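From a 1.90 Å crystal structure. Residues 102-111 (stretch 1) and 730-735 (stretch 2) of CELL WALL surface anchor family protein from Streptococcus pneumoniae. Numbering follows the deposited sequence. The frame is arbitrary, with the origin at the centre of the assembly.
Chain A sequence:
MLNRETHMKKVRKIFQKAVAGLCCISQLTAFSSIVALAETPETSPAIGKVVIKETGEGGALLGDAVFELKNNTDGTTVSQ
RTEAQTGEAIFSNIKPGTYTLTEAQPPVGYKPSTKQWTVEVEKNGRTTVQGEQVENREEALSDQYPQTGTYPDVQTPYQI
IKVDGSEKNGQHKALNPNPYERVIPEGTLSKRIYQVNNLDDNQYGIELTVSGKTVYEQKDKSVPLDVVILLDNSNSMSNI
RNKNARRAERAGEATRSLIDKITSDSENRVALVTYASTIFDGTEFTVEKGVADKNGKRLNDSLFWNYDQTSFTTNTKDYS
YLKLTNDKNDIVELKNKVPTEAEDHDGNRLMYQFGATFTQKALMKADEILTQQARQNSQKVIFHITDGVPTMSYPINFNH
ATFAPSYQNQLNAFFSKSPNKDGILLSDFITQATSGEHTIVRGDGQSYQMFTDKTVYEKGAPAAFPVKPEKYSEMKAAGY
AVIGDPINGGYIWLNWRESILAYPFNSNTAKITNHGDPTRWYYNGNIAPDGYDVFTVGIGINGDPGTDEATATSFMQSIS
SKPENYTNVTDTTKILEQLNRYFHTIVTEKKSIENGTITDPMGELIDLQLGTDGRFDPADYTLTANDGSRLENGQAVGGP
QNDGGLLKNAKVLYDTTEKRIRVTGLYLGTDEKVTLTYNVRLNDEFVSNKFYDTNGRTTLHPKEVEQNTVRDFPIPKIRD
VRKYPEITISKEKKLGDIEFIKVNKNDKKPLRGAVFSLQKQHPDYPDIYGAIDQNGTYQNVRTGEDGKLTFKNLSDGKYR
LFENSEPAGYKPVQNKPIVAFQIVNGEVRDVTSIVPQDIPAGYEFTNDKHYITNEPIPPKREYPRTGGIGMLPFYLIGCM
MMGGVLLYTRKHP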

ATOM      1  N   THR A 102     -38.984  38.375  -7.943  1.00 19.71           N
ATOM      2  CA  THR A 102     -40.224  38.819  -8.601  1.00 19.36           C
ATOM      3  C   THR A 102     -40.118  38.639 -10.115  1.00 19.60           C
ATOM      4  O   THR A 102     -39.061  38.836 -10.733  1.00 18.90           O
ATOM      5  CB  THR A 102     -40.556  40.310  -8.343  1.00 19.21           C
ATOM      6  OG1 THR A 102     -39.357  41.082  -8.486  1.00 18.65           O
ATOM      7  CG2 THR A 102     -41.166  40.546  -6.958  1.00 17.96           C
ATOM      8  N   GLU A 103     -41.244  38.243 -10.698  1.00 19.89           N
ATOM      9  CA  GLU A 103     -41.413  38.306 -12.142  1.00 20.93           C
ATOM     10  C   GLU A 103     -41.677  39.773 -12.568  1.00 20.78           C
ATOM     11  O   GLU A 103     -42.682  40.380 -12.199  1.00 20.07           O
ATOM     12  CB  GLU A 103     -42.522  37.339 -12.566  1.00 20.44           C
ATOM     13  CG  GLU A 103     -42.498  36.931 -14.026  1.00 23.23           C
ATOM     14  CD  GLU A 103     -43.839  36.376 -14.473  1.00 29.79           C
ATOM     15  OE1 GLU A 103     -44.885  36.790 -13.889  1.00 34.06           O
ATOM     16  OE2 GLU A 103     -43.862  35.531 -15.407  1.00 31.25           O
ATOM     17  N   ALA A 104     -40.749  40.359 -13.319  1.00 21.21           N
ATOM     18  CA  ALA A 104     -40.917  41.729 -13.778  1.00 22.02           C
ATOM     19  C   ALA A 104     -41.847  41.744 -15.003  1.00 22.44           C
ATOM     20  O   ALA A 104     -42.858  42.449 -15.014  1.00 21.96           O
ATOM     21  CB  ALA A 104     -39.557  42.376 -14.067  1.00 21.87           C
ATOM     22  N   GLN A 105     -41.515  40.959 -16.024  1.00 22.60           N
ATOM     23  CA  GLN A 105     -42.453  40.699 -17.114  1.00 22.88           C
ATOM     24  C   GLN A 105     -42.586  39.194 -17.411  1.00 22.86           C
ATOM     25  O   GLN A 105     -41.591  38.475 -17.358  1.00 22.72           O
ATOM     26  CB  GLN A 105     -42.118  41.539 -18.354  1.00 22.89           C
ATOM     27  CG  GLN A 105     -40.963  41.060 -19.216  1.00 23.13           C
ATOM     28  CD  GLN A 105     -40.823  41.882 -20.489  1.00 23.51           C
ATOM     29  OE1 GLN A 105     -41.007  43.097 -20.480  1.00 20.92           O
ATOM     30  NE2 GLN A 105     -40.479  41.223 -21.590  1.00 24.01           N
ATOM     31  N   PRO A 106     -43.816  38.707 -17.674  1.00 22.83           N
ATOM     32  CA  PRO A 106     -44.101  37.336 -18.139  1.00 22.57           C
ATOM     33  C   PRO A 106     -43.886  37.182 -19.651  1.00 22.01           C
ATOM     34  O   PRO A 106     -43.763  38.206 -20.325  1.00 22.07           O
ATOM     35  CB  PRO A 106     -45.586  37.159 -17.794  1.00 22.52           C
ATOM     36  CG  PRO A 106     -46.155  38.534 -17.860  1.00 22.79           C
ATOM     37  CD  PRO A 106     -45.057  39.451 -17.368  1.00 22.83           C
ATOM     38  N   PRO A 107     -43.845  35.944 -20.193  1.00 21.46           N
ATOM     39  CA  PRO A 107     -43.764  35.784 -21.656  1.00 20.95           C
ATOM     40  C   PRO A 107     -44.993  36.362 -22.349  1.00 20.97           C
ATOM     41  O   PRO A 107     -46.031  36.534 -21.699  1.00 20.85           O
ATOM     42  CB  PRO A 107     -43.738  34.266 -21.872  1.00 21.03           C
ATOM     43  CG  PRO A 107     -43.394  33.661 -20.547  1.00 20.79           C
ATOM     44  CD  PRO A 107     -43.852  34.642 -19.496  1.00 21.72           C
ATOM     45  N   VAL A 108     -44.877  36.671 -23.639  1.00 20.75           N
ATOM     46  CA  VAL A 108     -46.010  37.220 -24.383  1.00 19.97           C
ATOM     47  C   VAL A 108     -47.065  36.121 -24.531  1.00 19.56           C
ATOM     48  O   VAL A 108     -46.733  34.985 -24.886  1.00 19.24           O
ATOM     49  CB  VAL A 108     -45.595  37.869 -25.734  1.00 20.17           C
ATOM     50  CG1 VAL A 108     -44.972  39.251 -25.482  1.00 20.41           C
ATOM     51  CG2 VAL A 108     -44.651  36.972 -26.546  1.00 19.49           C
ATOM     52  N   GLY A 109     -48.321  36.457 -24.230  1.00 18.77           N
ATOM     53  CA  GLY A 109     -49.414  35.483 -24.217  1.00 17.14           C
ATOM     54  C   GLY A 109     -49.891  35.065 -22.833  1.00 16.51           C
ATOM     55  O   GLY A 109     -51.023  34.601 -22.699  1.00 16.67           O
ATOM     56  N   TYR A 110     -49.047  35.238 -21.815  1.00 15.35           N
ATOM     57  CA  TYR A 110     -49.261  34.689 -20.472  1.00 14.54           C
ATOM     58  C   TYR A 110     -49.533  35.743 -19.383  1.00 15.13           C
ATOM     59  O   TYR A 110     -48.940  36.823 -19.384  1.00 13.97           O
ATOM     60  CB  TYR A 110     -48.105  33.713 -20.101  1.00 13.26           C
ATOM     61  CG  TYR A 110     -48.180  32.454 -20.952  1.00 11.02           C
ATOM     62  CD1 TYR A 110     -48.875  31.317 -20.512  1.00  7.68           C
ATOM     63  CD2 TYR A 110     -47.620  32.428 -22.237  1.00  9.05           C
ATOM     64  CE1 TYR A 110     -48.999  30.182 -21.330  1.00  6.90           C
ATOM     65  CE2 TYR A 110     -47.719  31.298 -23.057  1.00  8.24           C
ATOM     66  CZ  TYR A 110     -48.413  30.180 -22.598  1.00  8.03           C
ATOM     67  OH  TYR A 110     -48.509  29.082 -23.425  1.00  3.44           O
ATOM     68  N   LYS A 111     -50.434  35.419 -18.456  1.00 16.98           N
ATOM     69  CA  LYS A 111     -50.711  36.243 -17.272  1.00 19.55           C
ATOM     70  C   LYS A 111     -49.458  36.521 -16.443  1.00 21.11           C
ATOM     71  O   LYS A 111     -48.570  35.662 -16.386  1.00 21.05           O
ATOM     72  CB  LYS A 111     -51.712  35.534 -16.351  1.00 19.52           C
ATOM     73  CG  LYS A 111     -53.172  35.971 -16.442  1.00 21.41           C
ATOM     74  CD  LYS A 111     -53.932  35.034 -15.516  1.00 23.36           C
ATOM     75  CE  LYS A 111     -55.425  35.172 -15.628  1.00 23.54           C
ATOM     76  NZ  LYS A 111     -55.990  34.032 -14.869  1.00 24.23           N
ATOM     77  N   SER A 730     -45.789  27.131 -13.654  1.00 21.07           N
ATOM     78  CA  SER A 730     -46.908  26.940 -14.571  1.00 21.75           C
ATOM     79  C   SER A 730     -47.676  28.245 -14.810  1.00 21.23           C
ATOM     80  O   SER A 730     -48.334  28.782 -13.919  1.00 21.03           O
ATOM     81  CB  SER A 730     -47.833  25.847 -14.045  1.00 21.99           C
ATOM     82  OG  SER A 730     -47.217  24.603 -14.287  1.00 25.21           O
ATOM     83  N   LYS A 731     -47.593  28.765 -16.025  1.00 21.15           N
ATOM     84  CA  LYS A 731     -48.187  30.067 -16.309  1.00 21.13           C
ATOM     85  C   LYS A 731     -49.600  29.901 -16.905  1.00 21.90           C
ATOM     86  O   LYS A 731     -49.865  28.897 -17.587  1.00 21.69           O
ATOM     87  CB  LYS A 731     -47.208  30.844 -17.197  1.00 21.21           C
ATOM     88  CG  LYS A 731     -46.040  31.503 -16.461  1.00 19.92           C
ATOM     89  CD  LYS A 731     -46.053  33.048 -16.594  1.00 23.01           C
ATOM     90  CE  LYS A 731     -46.747  33.826 -15.463  1.00 23.35           C
ATOM     91  NZ  LYS A 731     -46.343  33.562 -14.033  1.00 25.02           N
ATOM     92  N   GLU A 732     -50.509  30.845 -16.625  1.00 22.04           N
ATOM     93  CA  GLU A 732     -51.859  30.834 -17.234  1.00 22.55           C
ATOM     94  C   GLU A 732     -51.901  31.728 -18.478  1.00 20.93           C
ATOM     95  O   GLU A 732     -51.578  32.919 -18.409  1.00 19.13           O
ATOM     96  CB  GLU A 732     -52.997  31.282 -16.286  1.00 23.29           C
ATOM     97  CG  GLU A 732     -52.902  30.897 -14.801  1.00 27.39           C
ATOM     98  CD  GLU A 732     -53.422  29.491 -14.478  1.00 33.17           C
ATOM     99  OE1 GLU A 732     -54.590  29.184 -14.815  1.00 34.10           O
ATOM    100  OE2 GLU A 732     -52.667  28.689 -13.863  1.00 36.48           O
ATOM    101  N   LYS A 733     -52.292  31.151 -19.610  1.00 20.33           N
ATOM    102  CA  LYS A 733     -52.597  31.954 -20.794  1.00 20.05           C
ATOM    103  C   LYS A 733     -53.483  33.145 -20.399  1.00 19.51           C
ATOM    104  O   LYS A 733     -54.484  32.981 -19.696  1.00 18.77           O
ATOM    105  CB  LYS A 733     -53.312  31.096 -21.835  1.00 19.94           C
ATOM    106  CG  LYS A 733     -53.103  31.530 -23.273  1.00 20.63           C
ATOM    107  CD  LYS A 733     -52.026  30.698 -23.951  1.00 22.00           C
ATOM    108  CE  LYS A 733     -52.315  30.588 -25.437  1.00 23.88           C
ATOM    109  NZ  LYS A 733     -51.587  29.422 -25.991  1.00 24.65           N
ATOM    110  N   LYS A 734     -53.105  34.353 -20.812  1.00 19.71           N
ATOM    111  CA  LYS A 734     -53.978  35.510 -20.573  1.00 19.91           C
ATOM    112  C   LYS A 734     -55.061  35.664 -21.627  1.00 19.57           C
ATOM    113  O   LYS A 734     -54.862  35.404 -22.818  1.00 18.44           O
ATOM    114  CB  LYS A 734     -53.230  36.822 -20.313  1.00 19.93           C
ATOM    115  CG  LYS A 734     -52.228  37.274 -21.365  1.00 20.22           C
ATOM    116  CD  LYS A 734     -52.703  38.513 -22.115  1.00 19.30           C
ATOM    117  CE  LYS A 734     -52.574  39.796 -21.311  1.00 18.82           C
ATOM    118  NZ  LYS A 734     -53.339  39.674 -20.044  1.00 17.03           N
ATOM    119  N   LEU A 735     -56.230  36.068 -21.151  1.00 20.33           N
ATOM    120  CA  LEU A 735     -57.338  36.287 -22.068  1.00 21.34           C
ATOM    121  C   LEU A 735     -57.718  37.773 -22.175  1.00 22.40           C
ATOM    122  O   LEU A 735     -57.496  38.577 -21.267  1.00 22.18           O
ATOM    123  CB  LEU A 735     -58.524  35.367 -21.722  1.00 20.96           C
ATOM    124  CG  LEU A 735     -58.230  33.856 -21.767  1.00 20.36           C
ATOM    125  CD1 LEU A 735     -59.294  33.094 -20.993  1.00 19.12           C
ATOM    126  CD2 LEU A 735     -58.024  33.266 -23.180  1.00 18.95           C
TER

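The two stretches meet through a single backbone bridge, flanked by the long side chains of Lys-731 and Lys-734 and the ring of Tyr-110. Tyr-110 lies opposite Lys-733, their CA atoms 4.3 Å apart, and the hydrogen bonds come from its neighbours: Lys-734 N donates to Gly-109 O at 2.8 Å, and Lys-111 N donates to Glu-732 O at 2.7 Å. Both are nearly straight, and both join backbone to backbone, so this part of the contact needs no particular side chain.

A type II turn from Pro-107 to Tyr-110, closed by a hydrogen bond from Tyr-110 N to Pro-107 O (3.3 Å), delivers the chain to this bridge. Val-108 and Gly-109 take the two central positions, and Gly-109, at phi 105°, sits where a CB would be jammed against the preceding carbonyl oxygen.

Lys-731 points toward stretch 1. Lys-731 CB lies 3.7 Å from Tyr-110 CD1, and the stem then passes Pro-107, whose CD is 4.0 Å from Lys-731 CD. Its ammonium then reaches Glu-103, where NZ forms a salt bridge with OE2 at 3.5 Å. Lysine thus combines a greasy stem with a charged tip. The CA-to-CB bond of Lys-734 also points toward stretch 1, with Lys-734 CG 3.7 Å from Tyr-110 C, covering the bridged backbone with methylenes.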